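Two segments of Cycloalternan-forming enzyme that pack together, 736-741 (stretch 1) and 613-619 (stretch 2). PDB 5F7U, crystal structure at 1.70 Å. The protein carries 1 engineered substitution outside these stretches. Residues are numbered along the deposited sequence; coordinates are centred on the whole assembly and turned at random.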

ATOM      1  N   LEU A 736       3.176 -14.974   0.124  1.00 14.62           N
ATOM      2  CA  LEU A 736       4.342 -14.338   0.733  1.00 14.07           C
ATOM      3  C   LEU A 736       4.017 -12.957   1.279  1.00 13.46           C
ATOM      4  O   LEU A 736       3.484 -12.108   0.555  1.00 13.39           O
ATOM      5  CB  LEU A 736       5.481 -14.237  -0.282  1.00 13.75           C
ATOM      6  CG  LEU A 736       5.979 -15.574  -0.851  1.00 14.26           C
ATOM      7  CD1 LEU A 736       7.039 -15.244  -1.907  1.00 14.03           C
ATOM      8  CD2 LEU A 736       6.556 -16.493   0.217  1.00 14.30           C
ATOM      9  N   ASP A 737       4.338 -12.755   2.556  1.00 13.16           N
ATOM     10  CA  ASP A 737       4.048 -11.475   3.203  1.00 13.02           C
ATOM     11  C   ASP A 737       5.240 -10.907   3.956  1.00 12.61           C
ATOM     12  O   ASP A 737       5.083  -9.964   4.738  1.00 12.49           O
ATOM     13  CB  ASP A 737       2.809 -11.612   4.111  1.00 13.83           C
ATOM     14  CG  ASP A 737       2.966 -12.680   5.169  1.00 14.90           C
ATOM     15  OD1 ASP A 737       4.073 -13.274   5.320  1.00 14.71           O
ATOM     16  OD2 ASP A 737       1.942 -12.986   5.818  1.00 15.96           O
ATOM     17  N   GLU A 738       6.434 -11.475   3.728  1.00 12.40           N
ATOM     18  CA  GLU A 738       7.651 -11.011   4.385  1.00 12.45           C
ATOM     19  C   GLU A 738       8.750 -10.672   3.382  1.00 12.27           C
ATOM     20  O   GLU A 738       9.943 -10.619   3.716  1.00 12.52           O
ATOM     21  CB  GLU A 738       8.135 -12.015   5.450  1.00 13.01           C
ATOM     22  CG  GLU A 738       7.064 -12.387   6.469  1.00 13.87           C
ATOM     23  CD  GLU A 738       7.564 -13.258   7.622  1.00 14.83           C
ATOM     24  OE1 GLU A 738       8.759 -13.625   7.663  1.00 15.14           O
ATOM     25  OE2 GLU A 738       6.742 -13.538   8.535  1.00 15.71           O
ATOM     26  N   GLN A 739       8.328 -10.411   2.149  1.00 11.83           N
ATOM     27  CA  GLN A 739       9.207  -9.865   1.112  1.00 11.82           C
ATOM     28  C   GLN A 739       8.318  -9.162   0.104  1.00 11.53           C
ATOM     29  O   GLN A 739       7.094  -9.365   0.102  1.00 11.89           O
ATOM     30  CB  GLN A 739      10.021 -10.961   0.421  1.00 12.04           C
ATOM     31  CG  GLN A 739       9.181 -11.958  -0.387  1.00 12.25           C
ATOM     32  CD  GLN A 739      10.046 -13.053  -0.986  1.00 12.82           C
ATOM     33  OE1 GLN A 739      10.529 -13.924  -0.278  1.00 13.35           O
ATOM     34  NE2 GLN A 739      10.234 -13.006  -2.298  1.00 12.65           N
ATOM     35  N   TYR A 740       8.926  -8.375  -0.776  1.00 11.47           N
ATOM     36  CA  TYR A 740       8.146  -7.639  -1.768  1.00 11.39           C
ATOM     37  C   TYR A 740       9.033  -7.074  -2.843  1.00 11.40           C
ATOM     38  O   TYR A 740      10.270  -7.055  -2.707  1.00 11.53           O
ATOM     39  CB  TYR A 740       7.379  -6.488  -1.093  1.00 11.34           C
ATOM     40  CG  TYR A 740       8.212  -5.564  -0.241  1.00 11.69           C
ATOM     41  CD1 TYR A 740       8.895  -4.460  -0.799  1.00 11.86           C
ATOM     42  CD2 TYR A 740       8.309  -5.773   1.152  1.00 11.91           C
ATOM     43  CE1 TYR A 740       9.647  -3.593   0.012  1.00 12.33           C
ATOM     44  CE2 TYR A 740       9.057  -4.909   1.962  1.00 12.17           C
ATOM     45  CZ  TYR A 740       9.716  -3.827   1.385  1.00 12.35           C
ATOM     46  OH  TYR A 740      10.447  -2.967   2.198  1.00 12.73           O
ATOM     47  N   MET A 741       8.409  -6.610  -3.921  1.00 11.74           N
ATOM     48  CA  MET A 741       9.143  -5.886  -4.960  1.00 12.22           C
ATOM     49  C   MET A 741       9.068  -4.403  -4.647  1.00 12.28           C
ATOM     50  O   MET A 741       8.033  -3.910  -4.169  1.00 12.31           O
ATOM     51  CB  MET A 741       8.550  -6.134  -6.350  1.00 12.90           C
ATOM     52  CG  MET A 741       8.633  -7.579  -6.842  1.00 13.36           C
ATOM     53  SD  MET A 741      10.314  -8.226  -6.949  1.00 14.90           S
ATOM     54  CE  MET A 741      11.071  -7.160  -8.178  1.00 14.74           C
TER
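Stretch 2, residues 613-619: SLKAGLS

Residues 613-619 are helical throughout: phi lies between -59° and -72° and psi between -39° and -44°, and Gly617 N to Ser613 O (2.9 Å), Leu618 N to Leu614 O (3.0 Å) and Ser619 N to Lys615 O (2.9 Å) are successive i to i-4 hydrogen bonds. In stretch 1 the strand covers Tyr740 and Met741 and runs on later in the chain; the residues before it are loop or turn, although Gln739 (-156/167) is already extended. The backbones come nearest at Asp737 and Lys615, whose CA atoms are 6.3 Å apart.

Leu614 and Leu618, one helical turn apart, both direct CA-to-CB toward stretch 1. Leu614 (chi1 t, chi2 p) places CD2 3.4 Å from Asp737 O and 4.0 Å from Glu738 CA, while its CD1 lies 3.7 Å from Tyr740 CD2. Leu618 (m, t) sets CD2 3.7 Å from Tyr740 CB and CD1 4.2 Å from Asp737 CA. Both leucines meet the Tyr740 ring obliquely.

Asp737 loses the most surface, 72 of the 301 Å² buried in total. Its OD2 is 3.4 Å from Lys615 CE but 4.1 Å from Lys615 NZ, beyond a salt bridge. A water spans the charges instead, donating to Asp737 OD2 at 2.6 Å and accepting a weak hydrogen bond from Lys615 NZ at 3.1 Å. No direct hydrogen bond joins the stretches.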

ATOM      1  N   SER A 613       1.948  -4.262   9.874  1.00 11.99           N
ATOM      2  CA  SER A 613       2.210  -3.083   9.053  1.00 12.04           C
ATOM      3  C   SER A 613       2.579  -3.490   7.619  1.00 11.70           C
ATOM      4  O   SER A 613       2.090  -2.896   6.650  1.00 11.14           O
ATOM      5  CB  SER A 613       3.358  -2.260   9.659  1.00 12.43           C
ATOM      6  OG  SER A 613       3.028  -1.792  10.960  1.00 13.97           O
ATOM      7  N   LEU A 614       3.433  -4.499   7.493  1.00 11.71           N
ATOM      8  CA  LEU A 614       3.826  -4.922   6.154  1.00 11.93           C
ATOM      9  C   LEU A 614       2.611  -5.468   5.368  1.00 11.72           C
ATOM     10  O   LEU A 614       2.444  -5.164   4.182  1.00 11.44           O
ATOM     11  CB  LEU A 614       5.016  -5.894   6.201  1.00 12.76           C
ATOM     12  CG  LEU A 614       5.609  -6.399   4.882  1.00 13.42           C
ATOM     13  CD1 LEU A 614       5.851  -5.263   3.878  1.00 13.51           C
ATOM     14  CD2 LEU A 614       6.905  -7.130   5.195  1.00 13.69           C
ATOM     15  N   LYS A 615       1.751  -6.246   6.039  1.00 11.49           N
ATOM     16  CA  LYS A 615       0.504  -6.699   5.389  1.00 11.51           C
ATOM     17  C   LYS A 615      -0.363  -5.529   4.934  1.00 11.26           C
ATOM     18  O   LYS A 615      -0.932  -5.534   3.805  1.00 11.24           O
ATOM     19  CB  LYS A 615      -0.273  -7.635   6.323  1.00 11.56           C
ATOM     20  CG  LYS A 615       0.499  -8.939   6.573  1.00 12.18           C
ATOM     21  CD  LYS A 615      -0.203  -9.784   7.625  1.00 12.77           C
ATOM     22  CE  LYS A 615       0.726 -10.848   8.175  1.00 13.63           C
ATOM     23  NZ  LYS A 615       0.057 -11.666   9.256  1.00 14.40           N
ATOM     24  N   ALA A 616      -0.428  -4.503   5.780  1.00 11.00           N
ATOM     25  CA  ALA A 616      -1.212  -3.308   5.482  1.00 10.76           C
ATOM     26  C   ALA A 616      -0.665  -2.589   4.242  1.00 10.63           C
ATOM     27  O   ALA A 616      -1.439  -2.183   3.381  1.00 10.43           O
ATOM     28  CB  ALA A 616      -1.217  -2.367   6.684  1.00 10.89           C
ATOM     29  N   GLY A 617       0.665  -2.451   4.141  1.00 10.38           N
ATOM     30  CA  GLY A 617       1.272  -1.802   2.960  1.00 10.50           C
ATOM     31  C   GLY A 617       1.087  -2.603   1.681  1.00 10.56           C
ATOM     32  O   GLY A 617       0.818  -2.032   0.615  1.00 10.30           O
ATOM     33  N   LEU A 618       1.197  -3.922   1.788  1.00 10.58           N
ATOM     34  CA  LEU A 618       1.081  -4.777   0.612  1.00 10.84           C
ATOM     35  C   LEU A 618      -0.359  -4.859   0.091  1.00 10.95           C
ATOM     36  O   LEU A 618      -0.591  -4.844  -1.116  1.00 11.12           O
ATOM     37  CB  LEU A 618       1.635  -6.191   0.892  1.00 11.13           C
ATOM     38  CG  LEU A 618       3.145  -6.234   1.181  1.00 11.37           C
ATOM     39  CD1 LEU A 618       3.596  -7.649   1.567  1.00 11.82           C
ATOM     40  CD2 LEU A 618       3.992  -5.666   0.024  1.00 11.49           C
ATOM     41  N   SER A 619      -1.321  -4.956   0.999  1.00 10.80           N
ATOM     42  CA  SER A 619      -2.726  -4.929   0.589  1.00 10.94           C
ATOM     43  C   SER A 619      -3.127  -3.535   0.036  1.00 10.87           C
ATOM     44  O   SER A 619      -3.823  -3.444  -0.992  1.00 11.09           O
ATOM     45  CB  SER A 619      -3.619  -5.353   1.765  1.00 10.99           C
ATOM     46  OG  SER A 619      -3.327  -4.586   2.904  1.00 11.30           O
TER
HETATM   47  O   HOH W   1       2.123 -13.783   8.319  1.00 34.38           O